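Local coordinates for protein superoxide dismutase (Clostridium difficile, PDB 3TJT) that probably converts superoxide radicals into hydrogen peroxide and oxygen at a single protein-bound iron ion, protecting the cell from oxidative damage, at residues Y21-T26 and Y173-Q178; E47-L52 and P68-T73; L166-H171 and N179-Y184. One frame throughout, in Å; residues are numbered along the deposited sequence.

Contact 1: residues Y21-T26 and Y173-Q178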
loop_
_atom_site.group_PDB
_atom_site.type_symbol
_atom_site.label_atom_id
_atom_site.label_comp_id
_atom_site.label_asym_id
_atom_site.label_seq_id
_atom_site.Cartn_x
_atom_site.Cartn_y
_atom_site.Cartn_z
ATOM N N TYR A 21 16.232 9.532 12.546
ATOM C CA TYR A 21 16.029 8.718 11.349
ATOM C C TYR A 21 14.576 8.301 11.163
ATOM O O TYR A 21 14.070 8.241 10.034
ATOM C CB TYR A 21 16.945 7.498 11.395
ATOM C CG TYR A 21 18.371 7.889 11.702
ATOM C CD1 TYR A 21 19.119 8.605 10.780
ATOM C CD2 TYR A 21 18.952 7.568 12.922
ATOM C CE1 TYR A 21 20.418 8.976 11.054
ATOM C CE2 TYR A 21 20.255 7.939 13.207
ATOM C CZ TYR A 21 20.980 8.641 12.266
ATOM O OH TYR A 21 22.277 9.016 12.535
ATOM N N ILE A 22 13.919 7.993 12.275
ATOM C CA ILE A 22 12.487 7.729 12.293
ATOM C C ILE A 22 11.882 8.534 13.429
ATOM O O ILE A 22 12.340 8.452 14.564
ATOM C CB ILE A 22 12.184 6.231 12.489
ATOM C CG1 ILE A 22 12.855 5.424 11.374
ATOM C CG2 ILE A 22 10.670 5.988 12.517
ATOM C CD1 ILE A 22 12.679 3.910 11.517
ATOM N N ASP A 23 10.848 9.307 13.123
ATOM C CA ASP A 23 10.239 10.189 14.118
ATOM C C ASP A 23 9.458 9.462 15.211
ATOM O O ASP A 23 8.855 8.408 14.986
ATOM C CB ASP A 23 9.323 11.192 13.421
ATOM C CG ASP A 23 8.348 10.510 12.496
ATOM O OD1 ASP A 23 8.817 9.849 11.543
ATOM O OD2 ASP A 23 7.131 10.624 12.733
ATOM N N LYS A 24 9.453 10.054 16.402
ATOM C CA LYS A 24 8.739 9.504 17.547
ATOM C C LYS A 24 7.243 9.325 17.286
ATOM O O LYS A 24 6.638 8.356 17.732
ATOM C CB LYS A 24 8.938 10.422 18.767
ATOM C CG LYS A 24 8.171 9.988 20.001
ATOM C CD LYS A 24 8.284 11.018 21.140
ATOM C CE LYS A 24 7.612 10.500 22.410
ATOM N NZ LYS A 24 7.748 11.453 23.557
ATOM N N GLU A 25 6.643 10.269 16.572
ATOM C CA GLU A 25 5.210 10.185 16.315
ATOM C C GLU A 25 4.892 8.928 15.499
ATOM O O GLU A 25 3.912 8.228 15.762
ATOM C CB GLU A 25 4.737 11.443 15.587
ATOM C CG GLU A 25 4.834 12.722 16.435
ATOM C CD GLU A 25 6.266 13.187 16.748
ATOM O OE1 GLU A 25 7.197 12.952 15.936
ATOM O OE2 GLU A 25 6.448 13.823 17.819
ATOM N N THR A 26 5.741 8.652 14.523
ATOM C CA THR A 26 5.579 7.454 13.696
ATOM C C THR A 26 5.814 6.173 14.493
ATOM O O THR A 26 5.078 5.196 14.346
ATOM C CB THR A 26 6.494 7.520 12.473
ATOM O OG1 THR A 26 6.027 8.548 11.600
ATOM C CG2 THR A 26 6.508 6.185 11.720
ATOM N N TYR A 173 6.730 5.749 6.803
ATOM C CA TYR A 173 7.619 6.850 6.471
ATOM C C TYR A 173 6.958 8.168 6.062
ATOM O O TYR A 173 7.659 9.160 5.885
ATOM C CB TYR A 173 8.627 6.441 5.387
ATOM C CG TYR A 173 8.048 6.098 4.016
ATOM C CD1 TYR A 173 7.784 7.094 3.072
ATOM C CD2 TYR A 173 7.810 4.774 3.656
ATOM C CE1 TYR A 173 7.283 6.765 1.789
ATOM C CE2 TYR A 173 7.305 4.441 2.385
ATOM C CZ TYR A 173 7.045 5.435 1.466
ATOM O OH TYR A 173 6.554 5.095 0.217
ATOM N N TYR A 174 5.636 8.191 5.913
ATOM C CA TYR A 174 5.009 9.366 5.305
ATOM C C TYR A 174 5.084 10.641 6.166
ATOM O O TYR A 174 5.257 11.740 5.636
ATOM C CB TYR A 174 3.566 9.082 4.839
ATOM C CG TYR A 174 3.264 9.839 3.565
ATOM C CD1 TYR A 174 3.778 9.411 2.347
ATOM C CD2 TYR A 174 2.511 11.006 3.586
ATOM C CE1 TYR A 174 3.533 10.113 1.171
ATOM C CE2 TYR A 174 2.261 11.726 2.407
ATOM C CZ TYR A 174 2.781 11.273 1.213
ATOM O OH TYR A 174 2.547 11.970 0.053
ATOM N N LEU A 175 4.977 10.509 7.481
ATOM C CA LEU A 175 4.986 11.717 8.317
ATOM C C LEU A 175 6.291 12.494 8.222
ATOM O O LEU A 175 6.288 13.726 8.220
ATOM C CB LEU A 175 4.674 11.392 9.780
ATOM C CG LEU A 175 3.268 10.883 10.078
ATOM C CD1 LEU A 175 3.096 10.687 11.579
ATOM C CD2 LEU A 175 2.203 11.832 9.524
ATOM N N LYS A 176 7.413 11.781 8.155
ATOM C CA LYS A 176 8.712 12.443 8.083
ATOM C C LYS A 176 9.223 12.657 6.662
ATOM O O LYS A 176 9.791 13.710 6.354
ATOM C CB LYS A 176 9.744 11.673 8.900
ATOM C CG LYS A 176 11.138 12.269 8.845
ATOM C CD LYS A 176 12.068 11.530 9.800
ATOM C CE LYS A 176 13.441 12.181 9.828
ATOM N NZ LYS A 176 13.474 13.385 10.700
ATOM N N TYR A 177 9.011 11.672 5.789
ATOM C CA TYR A 177 9.621 11.687 4.466
ATOM C C TYR A 177 8.633 11.934 3.317
ATOM O O TYR A 177 9.052 12.144 2.188
ATOM C CB TYR A 177 10.350 10.361 4.216
ATOM C CG TYR A 177 11.483 10.144 5.186
ATOM C CD1 TYR A 177 12.708 10.764 4.990
ATOM C CD2 TYR A 177 11.315 9.350 6.307
ATOM C CE1 TYR A 177 13.753 10.589 5.883
ATOM C CE2 TYR A 177 12.366 9.164 7.216
ATOM C CZ TYR A 177 13.572 9.784 6.992
ATOM O OH TYR A 177 14.614 9.604 7.882
ATOM N N GLN A 178 7.343 11.897 3.624
ATOM C CA GLN A 178 6.285 11.999 2.617
ATOM C C GLN A 178 6.595 11.044 1.467
ATOM O O GLN A 178 6.852 9.866 1.723
ATOM C CB GLN A 178 6.090 13.449 2.160
ATOM C CG GLN A 178 5.598 14.362 3.294
ATOM C CD GLN A 178 6.731 14.873 4.182
ATOM O OE1 GLN A 178 7.687 15.472 3.697
ATOM N NE2 GLN A 178 6.621 14.638 5.487
HETATM O O HOH W 1 7.731 9.051 9.176
HETATM O O HOH W 2 5.016 7.955 9.139
#

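Contact 2: residues E47-L52 and P68-T73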
loop_
_atom_site.group_PDB
_atom_site.type_symbol
_atom_site.label_atom_id
_atom_site.label_comp_id
_atom_site.label_asym_id
_atom_site.label_seq_id
_atom_site.Cartn_x
_atom_site.Cartn_y
_atom_site.Cartn_z
ATOM N N GLU A 47 -10.811 -16.879 17.631
ATOM C CA GLU A 47 -11.771 -17.207 18.679
ATOM C C GLU A 47 -12.587 -18.443 18.304
ATOM O O GLU A 47 -12.970 -19.231 19.162
ATOM C CB GLU A 47 -12.697 -16.019 18.963
ATOM C CG GLU A 47 -11.991 -14.856 19.641
ATOM C CD GLU A 47 -12.885 -13.636 19.810
ATOM O OE1 GLU A 47 -14.119 -13.762 19.650
ATOM O OE2 GLU A 47 -12.346 -12.548 20.103
ATOM N N LYS A 48 -12.822 -18.605 17.009
ATOM C CA LYS A 48 -13.594 -19.724 16.470
ATOM C C LYS A 48 -12.808 -21.037 16.522
ATOM O O LYS A 48 -13.389 -22.127 16.539
ATOM C CB LYS A 48 -13.968 -19.405 15.022
ATOM C CG LYS A 48 -14.811 -20.455 14.326
ATOM C CD LYS A 48 -15.185 -19.995 12.926
ATOM C CE LYS A 48 -16.085 -21.006 12.243
ATOM N NZ LYS A 48 -16.503 -20.526 10.903
ATOM N N TYR A 49 -11.483 -20.923 16.541
ATOM C CA TYR A 49 -10.599 -22.088 16.536
ATOM C C TYR A 49 -9.509 -21.920 17.590
ATOM O O TYR A 49 -8.334 -21.745 17.252
ATOM C CB TYR A 49 -9.923 -22.228 15.170
ATOM C CG TYR A 49 -10.840 -22.381 13.971
ATOM C CD1 TYR A 49 -11.479 -23.589 13.707
ATOM C CD2 TYR A 49 -11.025 -21.334 13.072
ATOM C CE1 TYR A 49 -12.293 -23.741 12.596
ATOM C CE2 TYR A 49 -11.842 -21.479 11.955
ATOM C CZ TYR A 49 -12.472 -22.686 11.728
ATOM O OH TYR A 49 -13.280 -22.845 10.626
ATOM N N PRO A 50 -9.888 -21.962 18.872
ATOM C CA PRO A 50 -8.952 -21.565 19.933
ATOM C C PRO A 50 -7.694 -22.427 20.025
ATOM O O PRO A 50 -6.709 -21.981 20.613
ATOM C CB PRO A 50 -9.787 -21.684 21.217
ATOM C CG PRO A 50 -10.974 -22.526 20.841
ATOM C CD PRO A 50 -11.234 -22.248 19.394
ATOM N N GLU A 51 -7.701 -23.632 19.460
ATOM C CA GLU A 51 -6.474 -24.425 19.474
ATOM C C GLU A 51 -5.351 -23.731 18.696
ATOM O O GLU A 51 -4.174 -23.996 18.926
ATOM C CB GLU A 51 -6.706 -25.837 18.935
ATOM C CG GLU A 51 -7.084 -25.896 17.470
ATOM C CD GLU A 51 -7.705 -27.238 17.105
ATOM O OE1 GLU A 51 -6.949 -28.225 16.961
ATOM O OE2 GLU A 51 -8.947 -27.308 16.983
ATOM N N LEU A 52 -5.711 -22.846 17.774
ATOM C CA LEU A 52 -4.699 -22.157 16.975
ATOM C C LEU A 52 -3.900 -21.131 17.782
ATOM O O LEU A 52 -2.836 -20.681 17.345
ATOM C CB LEU A 52 -5.330 -21.510 15.735
ATOM C CG LEU A 52 -5.894 -22.506 14.714
ATOM C CD1 LEU A 52 -6.559 -21.747 13.569
ATOM C CD2 LEU A 52 -4.788 -23.440 14.176
ATOM N N PRO A 68 -8.076 -23.805 8.241
ATOM C CA PRO A 68 -9.478 -23.818 7.801
ATOM C C PRO A 68 -9.749 -22.687 6.800
ATOM O O PRO A 68 -9.277 -21.562 6.981
ATOM C CB PRO A 68 -10.254 -23.607 9.098
ATOM C CG PRO A 68 -9.350 -24.154 10.161
ATOM C CD PRO A 68 -7.952 -23.838 9.709
ATOM N N LYS A 69 -10.498 -23.000 5.748
ATOM C CA LYS A 69 -10.676 -22.093 4.617
ATOM C C LYS A 69 -11.187 -20.714 5.017
ATOM O O LYS A 69 -10.809 -19.713 4.409
ATOM C CB LYS A 69 -11.636 -22.706 3.587
ATOM C CG LYS A 69 -11.112 -23.980 2.929
ATOM C CD LYS A 69 -9.858 -23.688 2.123
ATOM C CE LYS A 69 -9.219 -24.960 1.582
ATOM N NZ LYS A 69 -7.816 -24.707 1.134
ATOM N N ASP A 70 -12.039 -20.659 6.034
ATOM C CA ASP A 70 -12.734 -19.412 6.345
ATOM C C ASP A 70 -11.846 -18.361 7.020
ATOM O O ASP A 70 -12.199 -17.184 7.058
ATOM C CB ASP A 70 -13.990 -19.670 7.188
ATOM C CG ASP A 70 -13.673 -20.245 8.556
ATOM O OD1 ASP A 70 -12.914 -21.235 8.635
ATOM O OD2 ASP A 70 -14.204 -19.721 9.556
ATOM N N ILE A 71 -10.691 -18.773 7.533
ATOM C CA ILE A 71 -9.788 -17.819 8.174
ATOM C C ILE A 71 -8.427 -17.688 7.489
ATOM O O ILE A 71 -7.584 -16.916 7.938
ATOM C CB ILE A 71 -9.543 -18.167 9.655
ATOM C CG1 ILE A 71 -8.876 -19.545 9.773
ATOM C CG2 ILE A 71 -10.838 -18.086 10.439
ATOM C CD1 ILE A 71 -8.313 -19.861 11.175
ATOM N N ALA A 72 -8.205 -18.428 6.410
ATOM C CA ALA A 72 -6.884 -18.462 5.794
ATOM C C ALA A 72 -6.372 -17.072 5.416
ATOM O O ALA A 72 -5.225 -16.719 5.698
ATOM C CB ALA A 72 -6.880 -19.377 4.578
ATOM N N THR A 73 -7.221 -16.283 4.770
ATOM C CA THR A 73 -6.801 -14.961 4.319
ATOM C C THR A 73 -6.597 -14.003 5.488
ATOM O O THR A 73 -5.613 -13.264 5.528
ATOM C CB THR A 73 -7.808 -14.370 3.310
ATOM O OG1 THR A 73 -7.766 -15.149 2.110
ATOM C CG2 THR A 73 -7.453 -12.932 2.970
#

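Contact 3: residues L166-H171 and N179-Y184. With FE (Fe (III) ion), chain B.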
loop_
_atom_site.group_PDB
_atom_site.type_symbol
_atom_site.label_atom_id
_atom_site.label_comp_id
_atom_site.label_asym_id
_atom_site.label_seq_id
_atom_site.Cartn_x
_atom_site.Cartn_y
_atom_site.Cartn_z
ATOM N N LEU A 166 12.739 -4.386 5.869
ATOM C CA LEU A 166 12.340 -2.976 5.926
ATOM C C LEU A 166 10.898 -2.810 5.464
ATOM O O LEU A 166 10.528 -3.225 4.358
ATOM C CB LEU A 166 13.264 -2.127 5.045
ATOM C CG LEU A 166 12.915 -0.635 4.893
ATOM C CD1 LEU A 166 12.859 0.066 6.252
ATOM C CD2 LEU A 166 13.911 0.042 3.949
ATOM N N ASP A 167 10.098 -2.200 6.325
ATOM C CA ASP A 167 8.701 -1.876 6.049
ATOM C C ASP A 167 8.646 -0.678 5.107
ATOM O O ASP A 167 9.118 0.403 5.453
ATOM C CB ASP A 167 8.017 -1.548 7.382
ATOM C CG ASP A 167 6.515 -1.393 7.272
ATOM O OD1 ASP A 167 5.969 -1.401 6.143
ATOM O OD2 ASP A 167 5.857 -1.271 8.332
ATOM N N VAL A 168 8.086 -0.856 3.910
ATOM C CA VAL A 168 7.910 0.290 3.010
ATOM C C VAL A 168 6.447 0.618 2.716
ATOM O O VAL A 168 6.145 1.280 1.721
ATOM C CB VAL A 168 8.736 0.189 1.686
ATOM C CG1 VAL A 168 10.233 0.280 1.975
ATOM C CG2 VAL A 168 8.408 -1.090 0.918
ATOM N N TRP A 169 5.547 0.167 3.582
ATOM C CA TRP A 169 4.189 0.707 3.605
ATOM C C TRP A 169 4.349 2.199 3.845
ATOM O O TRP A 169 5.261 2.625 4.566
ATOM C CB TRP A 169 3.377 0.123 4.754
ATOM C CG TRP A 169 2.842 -1.271 4.532
ATOM C CD1 TRP A 169 3.566 -2.400 4.245
ATOM C CD2 TRP A 169 1.474 -1.680 4.614
ATOM N NE1 TRP A 169 2.723 -3.485 4.138
ATOM C CE2 TRP A 169 1.436 -3.073 4.370
ATOM C CE3 TRP A 169 0.276 -1.009 4.878
ATOM C CZ2 TRP A 169 0.243 -3.801 4.374
ATOM C CZ3 TRP A 169 -0.918 -1.738 4.890
ATOM C CH2 TRP A 169 -0.922 -3.120 4.638
ATOM N N GLU A 170 3.463 3.001 3.273
ATOM C CA GLU A 170 3.589 4.439 3.459
ATOM C C GLU A 170 3.424 4.879 4.919
ATOM O O GLU A 170 4.008 5.890 5.319
ATOM C CB GLU A 170 2.656 5.190 2.496
ATOM C CG GLU A 170 3.182 5.129 1.064
ATOM C CD GLU A 170 2.189 5.626 0.017
ATOM O OE1 GLU A 170 0.963 5.465 0.212
ATOM O OE2 GLU A 170 2.661 6.172 -0.996
ATOM N N HIS A 171 2.673 4.134 5.725
ATOM C CA HIS A 171 2.553 4.528 7.134
ATOM C C HIS A 171 3.908 4.544 7.839
ATOM O O HIS A 171 4.082 5.221 8.853
ATOM C CB HIS A 171 1.507 3.720 7.925
ATOM C CG HIS A 171 1.806 2.251 8.039
ATOM N ND1 HIS A 171 0.947 1.285 7.557
ATOM C CD2 HIS A 171 2.849 1.588 8.591
ATOM C CE1 HIS A 171 1.453 0.086 7.810
ATOM N NE2 HIS A 171 2.609 0.246 8.428
ATOM N N ASN A 179 6.601 11.532 0.227
ATOM C CA ASN A 179 6.834 10.664 -0.938
ATOM C C ASN A 179 8.279 10.219 -1.135
ATOM O O ASN A 179 8.576 9.403 -2.020
ATOM C CB ASN A 179 6.395 11.373 -2.217
ATOM C CG ASN A 179 7.185 12.636 -2.461
ATOM O OD1 ASN A 179 7.108 13.585 -1.678
ATOM N ND2 ASN A 179 7.971 12.648 -3.527
ATOM N N ARG A 180 9.189 10.786 -0.349
ATOM C CA ARG A 180 10.618 10.568 -0.563
ATOM C C ARG A 180 11.083 9.262 0.084
ATOM O O ARG A 180 11.906 9.260 1.007
ATOM C CB ARG A 180 11.424 11.779 -0.050
ATOM C CG ARG A 180 10.943 13.111 -0.671
ATOM C CD ARG A 180 11.729 14.322 -0.148
ATOM N NE ARG A 180 11.666 14.427 1.309
ATOM C CZ ARG A 180 10.624 14.900 1.981
ATOM N NH1 ARG A 180 9.544 15.309 1.331
ATOM N NH2 ARG A 180 10.653 14.953 3.307
ATOM N N ARG A 181 10.566 8.143 -0.417
ATOM C CA ARG A 181 10.903 6.848 0.168
ATOM C C ARG A 181 12.412 6.589 0.123
ATOM O O ARG A 181 12.977 5.966 1.029
ATOM C CB ARG A 181 10.133 5.710 -0.519
ATOM C CG ARG A 181 10.278 4.373 0.221
ATOM C CD ARG A 181 9.919 3.176 -0.680
ATOM N NE ARG A 181 8.495 3.138 -0.991
ATOM C CZ ARG A 181 7.937 2.229 -1.790
ATOM N NH1 ARG A 181 8.685 1.275 -2.338
ATOM N NH2 ARG A 181 6.635 2.267 -2.034
ATOM N N ASN A 182 13.067 7.074 -0.927
ATOM C CA ASN A 182 14.516 6.924 -1.049
ATOM C C ASN A 182 15.286 7.446 0.170
ATOM O O ASN A 182 16.271 6.841 0.583
ATOM C CB ASN A 182 15.043 7.584 -2.330
ATOM C CG ASN A 182 15.017 9.100 -2.256
ATOM O OD1 ASN A 182 13.957 9.709 -2.120
ATOM N ND2 ASN A 182 16.192 9.714 -2.317
ATOM N N GLU A 183 14.842 8.566 0.738
ATOM C CA GLU A 183 15.521 9.147 1.894
ATOM C C GLU A 183 15.284 8.317 3.146
ATOM O O GLU A 183 16.174 8.168 3.982
ATOM C CB GLU A 183 15.061 10.589 2.128
ATOM C CG GLU A 183 15.473 11.534 1.009
ATOM C CD GLU A 183 14.890 12.930 1.163
ATOM O OE1 GLU A 183 14.190 13.180 2.161
ATOM O OE2 GLU A 183 15.130 13.773 0.274
ATOM N N TYR A 184 14.072 7.791 3.274
ATOM C CA TYR A 184 13.731 6.893 4.370
ATOM C C TYR A 184 14.609 5.646 4.328
ATOM O O TYR A 184 15.167 5.229 5.345
ATOM C CB TYR A 184 12.260 6.501 4.258
ATOM C CG TYR A 184 11.805 5.318 5.096
ATOM C CD1 TYR A 184 11.841 5.355 6.487
ATOM C CD2 TYR A 184 11.283 4.182 4.483
ATOM C CE1 TYR A 184 11.380 4.268 7.252
ATOM C CE2 TYR A 184 10.831 3.107 5.220
ATOM C CZ TYR A 184 10.879 3.149 6.601
ATOM O OH TYR A 184 10.408 2.071 7.311
HETATM FE FE FE B . 4.115 -1.189 9.123
HETATM O O HOH W 3 4.267 3.929 -2.214
HETATM O O HOH W 4 3.536 -2.496 7.410
#

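Contact 1: residues Y21-T26 and Y173-Q178
The one direct hydrogen bond between residues 21-26 and 173-178 runs from Tyr-177 OH to Tyr-21 O (2.6 Å). The carbonyl oxygen lies at the edge of the phenol, near the ring plane, and takes the hydroxyl off to one side, with a C=O...OH angle of 130°. A long, rigid tyrosine suits this place because it spans the gap from the short helix and ends in a donor. Lys-176 lays its methylenes beside the same carbonyl.

An N-cap bond and a side-chain bond beside it form a second group. Asp-23 is the N-cap of helix 24-46, and its CG stands between the backbone N and the carbonyl carbon (chi1 51°), which brings OD2 back over the first turn. There Asp-23 OD2 is gripped twice from one face of the carboxylate, by Thr-26 N at 3.0 Å, the capping bond, and by the hydroxyl Thr-26 OG1 at 2.6 Å.

Water carries this polar cluster across. One water donates to Asp-23 OD1 (2.7 Å) and accepts from Lys-176 N (2.9 Å); another donates to Thr-26 OG1 and accepts from Leu-175 N. Amide groups in the first turn of helix 174-177 are thereby satisfied, and the start of helix 24-46 would probably stabilise the carboxylate's charge.

Close packing fills in around the waters. Asp-23 OD1 lies 3.3 Å from Lys-176 CB, the two side chains running antiparallel alongside each other, while Leu-175 sets CB and CD1 against Thr-26 OG1.

Within the fold, the contact ties the start of the long helix 24-46 to the short helix 174-177. Tyr-177 OH also bonds Asn-187 of helix 181-188, and Leu-175 packs on Leu-175 of the second subunit.

Contact 2: residues E47-L52 and P68-T73
Asp-70 receives two neighbouring side chains, one on each carboxylate oxygen. Tyr-49 OH donates to Asp-70 OD1 over 2.6 Å, meeting it on the syn side. Lys-48 NZ forms a salt bridge with Asp-70 OD2 at 2.8 Å, approaching from above the carboxylate plane, 51° out of it. The lysine chain is extended throughout, with CG anti to the backbone N (chi1 -178°), and so meets the aspartate tip to tip. Lysine suits this solvent-exposed position, since its long aliphatic part can lie along the phenol while its charge reaches the acid.

These residues belong to the alpha-hairpin domain of the iron/manganese superoxide dismutases: 47-52 follows the long helix 24-46, and 68-73 leads into its partner, helix 72-90.

The Tyr-49 ring is sandwiched. Lys-48 CG lies over one face, and Pro-68 CG covers the opposite face in a CH-pi contact, 3.9 Å from the ring centroid; the compact proline ring turns this CH-bearing carbon to the phenol face, 16° off the normal. Farther in, Ile-71 CD1 touches Tyr-49 CD2 at 3.6 Å and meets Leu-52 CD1 end to end at 3.5 Å. Both Leu-52 and Ile-71 also rest on Leu-46 of helix 24-46.

Contact 3: residues L166-H171 and N179-Y184
Tyr-184 points its phenol edge-on at the backbone of Asp-167, and its OH donates to Asp-167 O at 2.8 Å. The bond lies in the carbonyl plane with a C=O...OH angle of 152°. With CG anti to the backbone N (chi1 165°), the ring reaches from helix 181-188 to the end of strand 161-167, a span that suits a tyrosine. Leu-166 runs antiparallel alongside it, setting CD1 3.3 Å from Tyr-184 OH and shielding the bond with an apolar branch.

Arg-181 lies crosswise to Val-168. The valine puts CG1 3.9 Å from Arg-181 CD, and its carbonyl oxygen lies over one face of the guanidinium. Arginine can offer carbon to the valine and still use its nitrogens: NH1 bonds the carbonyl oxygens of Val-128 and Ala-125, and NH2 reaches Glu-170 OE2 through a water whose bond to the acid is weak.

While its carbonyl takes the tyrosine, the Asp-167 carboxylate faces the metal. Asp-167 OD2 binds iron at 1.9 Å, while Asp-167 OD1 accepts from Trp-169 N (3.0 Å) in an Asx turn that helps fix the carboxylate's rotation. His-171 NE2 binds the iron at 2.2 Å, and the indole of Trp-169 presents a face to the iron-bound water. Glu-170 OE2 accepts from His-171 ND1 of the second subunit, a bond repeated in the other direction, which links the surroundings of the two metal sites across the dimer interface. With His-30 and His-85 completing the protein ligands, this is the three-histidine, one-aspartate site with a bound solvent characteristic of iron and manganese superoxide dismutases.

Contacts 1 and 3 are neighbours, their centres 9 Å apart, and their segments alternate along the chain. They meet around Tyr-173, whose OH lies 3.0 Å from Arg-181 NE, a probable hydrogen bond, and whose CB packs on the Tyr-184 ring; both contacts touch the second subunit. Contact 3 supplies two iron ligands directly, whereas contact 1 comes near through Thr-26, whose side chain lies about 8 Å from the metal. Contact 2 is remote, its centre 35 Å from that of contact 1 and 33 Å from that of contact 3. It nevertheless joins the ends of helices 24-46 and 72-90, which carry the remaining protein ligands, His-30 and His-85, farther along their lengths.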